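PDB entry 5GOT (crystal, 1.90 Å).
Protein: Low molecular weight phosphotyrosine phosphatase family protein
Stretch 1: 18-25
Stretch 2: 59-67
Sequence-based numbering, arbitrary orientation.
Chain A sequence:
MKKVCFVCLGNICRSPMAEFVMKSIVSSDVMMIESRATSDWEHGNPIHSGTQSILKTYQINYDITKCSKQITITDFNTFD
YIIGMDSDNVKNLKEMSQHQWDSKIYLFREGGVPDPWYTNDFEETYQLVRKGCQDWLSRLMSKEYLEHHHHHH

Stretch 1, residues 18-25: AEFVMKSI
Stretch 2, residues 59-67: QINYDITKC

Stretch 1 is helical from its first residue, continuing a helix that begins earlier in the chain; stretch 2 has no regular secondary structure and runs past it largely extended until a type I turn from Asp63 to Lys66. The register is set by two CA pairs, Phe20 CA to Tyr62 CA at 5.7 Å and Ser24 CA to Ile60 CA at 6.6 Å, so stretch 2 is traversed backwards as the helix advances. No direct hydrogen bond crosses the contact, which buries 351 Å² in total; packing and two waters hold it.

Ala18 is out of reach of stretch 2; its O accepts from Met22 N at 2.7 Å. The CA-to-CB bond of Glu19 points toward stretch 2; chi1 and chi2 are both t. Its OE2 takes a 2.7 Å salt bridge from Lys23 NZ one turn on, while its OE1 lies 4.3 Å from Lys66 NZ, beyond salt-bridge range. Water 1 spans that gap, donating to Glu19 OE1 at 2.7 Å and accepting from Lys66 NZ at 3.0 Å. Lys66 reaches out with chi1 t, chi2 p and the rest t.

Phe20 is the centerpiece, covered over 110 Å², chi1 m at -65° and chi2 -68°. Tyr62 CB sits over one face of its ring, 3.5 Å from the centroid and 16° off the normal, a CH-pi contact. Tyr62 takes chi1 p, its backbone is extended (-151/163), and the end of its side chain leads away, so the CB rather than the phenol meets the ring. Lys66 CB lies at the ring edge, 4.1 Å from Phe20 CZ, and Asp63 N comes within 3.4 Å of Phe20 CE1. A flat aromatic suits this site because it offers a face to one residue and an edge to another. Water 2 joins the backbones, donating to Phe20 O at 2.8 Å and to Asn61 O at 2.7 Å.

The turn supporting this wall closes with Lys66 N to Asp63 O at 2.9 Å; Asp63 OD1 accepts from Thr65 N at 3.0 Å and from Thr65 OG1 at a very short 2.4 Å.

Val21 points its CA-to-CB bond away, yet with chi1 t its CG2 still reaches Ile60 CD1 at 3.8 Å. Ile60, chi1 m and chi2 t, also places CG2 3.4 Å from Phe20 O: a branched side chain can serve both neighbors. The CA-to-CB bond of Met22 points away. Ser24, chi1 p, returns OG to Val21 O at 2.7 Å, leaving its CB 4.1 Å from Ile60 CG2. Ile25 makes no contact with stretch 2.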

# COMPACT_ATOMS: atom_id res chain seq x y z
N ALA A 18 0.60 0.41 -4.55
CA ALA A 18 1.50 1.09 -3.62
C ALA A 18 2.65 0.17 -3.21
O ALA A 18 3.81 0.60 -3.17
CB ALA A 18 0.73 1.57 -2.39
N GLU A 19 2.34 -1.11 -2.93
CA GLU A 19 3.37 -2.08 -2.57
C GLU A 19 4.51 -2.07 -3.56
O GLU A 19 5.67 -1.84 -3.20
CB GLU A 19 2.77 -3.49 -2.47
CG GLU A 19 3.83 -4.58 -2.31
CD GLU A 19 3.26 -5.99 -2.13
OE1 GLU A 19 2.03 -6.16 -2.02
OE2 GLU A 19 4.07 -6.94 -2.09
N PHE A 20 4.19 -2.26 -4.85
CA PHE A 20 5.26 -2.45 -5.82
C PHE A 20 5.87 -1.13 -6.27
O PHE A 20 7.06 -1.09 -6.59
CB PHE A 20 4.74 -3.31 -6.98
CG PHE A 20 4.38 -4.70 -6.54
CD1 PHE A 20 5.38 -5.57 -6.12
CD2 PHE A 20 3.06 -5.11 -6.45
CE1 PHE A 20 5.06 -6.86 -5.66
CE2 PHE A 20 2.73 -6.39 -6.00
CZ PHE A 20 3.73 -7.27 -5.61
N VAL A 21 5.11 -0.03 -6.26
CA VAL A 21 5.74 1.27 -6.49
C VAL A 21 6.70 1.59 -5.34
O VAL A 21 7.85 2.00 -5.57
CB VAL A 21 4.68 2.37 -6.67
CG1 VAL A 21 5.35 3.74 -6.75
CG2 VAL A 21 3.86 2.13 -7.94
N MET A 22 6.27 1.38 -4.09
CA MET A 22 7.17 1.62 -2.97
C MET A 22 8.40 0.71 -3.06
O MET A 22 9.53 1.15 -2.81
CB MET A 22 6.45 1.39 -1.64
CG MET A 22 7.21 1.93 -0.44
SD MET A 22 7.10 3.71 -0.39
CE MET A 22 8.31 4.11 0.89
N LYS A 23 8.20 -0.55 -3.44
CA LYS A 23 9.32 -1.46 -3.57
C LYS A 23 10.29 -1.02 -4.65
O LYS A 23 11.47 -1.40 -4.60
CB LYS A 23 8.82 -2.88 -3.86
CG LYS A 23 8.23 -3.57 -2.64
CD LYS A 23 7.83 -4.99 -2.99
CE LYS A 23 7.64 -5.84 -1.75
NZ LYS A 23 6.77 -7.01 -2.02
N SER A 24 9.84 -0.22 -5.61
CA SER A 24 10.73 0.23 -6.67
C SER A 24 11.60 1.41 -6.25
O SER A 24 12.52 1.76 -6.99
CB SER A 24 9.92 0.61 -7.92
OG SER A 24 9.36 1.92 -7.82
N ILE A 25 11.34 2.03 -5.10
CA ILE A 25 12.09 3.20 -4.68
C ILE A 25 12.86 2.99 -3.38
O ILE A 25 13.58 3.88 -2.95
CB ILE A 25 11.19 4.45 -4.57
CG1 ILE A 25 10.11 4.28 -3.50
CG2 ILE A 25 10.57 4.80 -5.92
CD1 ILE A 25 9.44 5.59 -3.11
N GLN A 59 7.19 0.07 -16.19
CA GLN A 59 8.31 -0.84 -15.96
C GLN A 59 8.61 -0.97 -14.47
O GLN A 59 9.75 -0.84 -14.02
CB GLN A 59 9.56 -0.38 -16.73
CG GLN A 59 9.33 -0.13 -18.21
CD GLN A 59 10.60 0.25 -18.94
OE1 GLN A 59 10.79 1.40 -19.34
NE2 GLN A 59 11.49 -0.73 -19.11
N ILE A 60 7.57 -1.21 -13.70
CA ILE A 60 7.69 -1.41 -12.26
C ILE A 60 7.53 -2.90 -12.00
O ILE A 60 6.46 -3.47 -12.23
CB ILE A 60 6.67 -0.58 -11.48
CG1 ILE A 60 6.94 0.90 -11.76
CG2 ILE A 60 6.74 -0.89 -9.99
CD1 ILE A 60 6.35 1.82 -10.77
N ASN A 61 8.61 -3.54 -11.55
CA ASN A 61 8.57 -4.96 -11.28
C ASN A 61 7.49 -5.27 -10.25
O ASN A 61 7.24 -4.47 -9.35
CB ASN A 61 9.93 -5.46 -10.78
CG ASN A 61 11.02 -5.35 -11.83
OD1 ASN A 61 10.74 -5.23 -13.03
ND2 ASN A 61 12.28 -5.38 -11.39
N TYR A 62 6.84 -6.42 -10.41
CA TYR A 62 5.93 -6.90 -9.39
C TYR A 62 5.89 -8.41 -9.42
O TYR A 62 6.29 -9.05 -10.40
CB TYR A 62 4.52 -6.32 -9.55
CG TYR A 62 3.75 -6.72 -10.79
CD1 TYR A 62 3.85 -5.97 -11.95
CD2 TYR A 62 2.92 -7.84 -10.79
CE1 TYR A 62 3.13 -6.31 -13.09
CE2 TYR A 62 2.19 -8.19 -11.93
CZ TYR A 62 2.31 -7.42 -13.08
OH TYR A 62 1.60 -7.75 -14.21
N ASP A 63 5.39 -8.98 -8.33
CA ASP A 63 5.32 -10.42 -8.13
C ASP A 63 4.03 -10.91 -8.78
O ASP A 63 2.94 -10.65 -8.26
CB ASP A 63 5.36 -10.76 -6.64
CG ASP A 63 5.58 -12.24 -6.36
OD1 ASP A 63 5.33 -13.09 -7.24
OD2 ASP A 63 6.00 -12.55 -5.22
N ILE A 64 4.15 -11.62 -9.90
CA ILE A 64 2.97 -12.12 -10.60
C ILE A 64 2.18 -13.10 -9.75
O ILE A 64 1.00 -13.34 -10.00
CB ILE A 64 3.36 -12.78 -11.95
CG1 ILE A 64 4.24 -14.02 -11.71
CG2 ILE A 64 4.07 -11.77 -12.84
CD1 ILE A 64 4.39 -14.90 -12.95
N THR A 65 2.81 -13.67 -8.73
CA THR A 65 2.09 -14.57 -7.84
C THR A 65 1.26 -13.84 -6.79
O THR A 65 0.53 -14.50 -6.04
CB THR A 65 3.08 -15.51 -7.14
OG1 THR A 65 3.92 -14.77 -6.25
CG2 THR A 65 3.96 -16.21 -8.17
N LYS A 66 1.32 -12.50 -6.74
CA LYS A 66 0.60 -11.76 -5.70
C LYS A 66 -0.90 -11.95 -5.86
O LYS A 66 -1.44 -11.85 -6.96
CB LYS A 66 0.97 -10.27 -5.75
CG LYS A 66 0.01 -9.37 -4.94
CD LYS A 66 0.10 -9.60 -3.43
CE LYS A 66 -0.87 -8.68 -2.69
NZ LYS A 66 -1.08 -9.08 -1.26
N CYS A 67 -1.56 -12.23 -4.74
CA CYS A 67 -3.01 -12.41 -4.67
C CYS A 67 -3.55 -11.62 -3.48
O CYS A 67 -2.84 -11.35 -2.51
CB CYS A 67 -3.38 -13.89 -4.51
SG CYS A 67 -2.97 -14.92 -5.98
O HOH W 1 1.70 -8.27 -0.40
O HOH W 2 8.74 -3.17 -7.55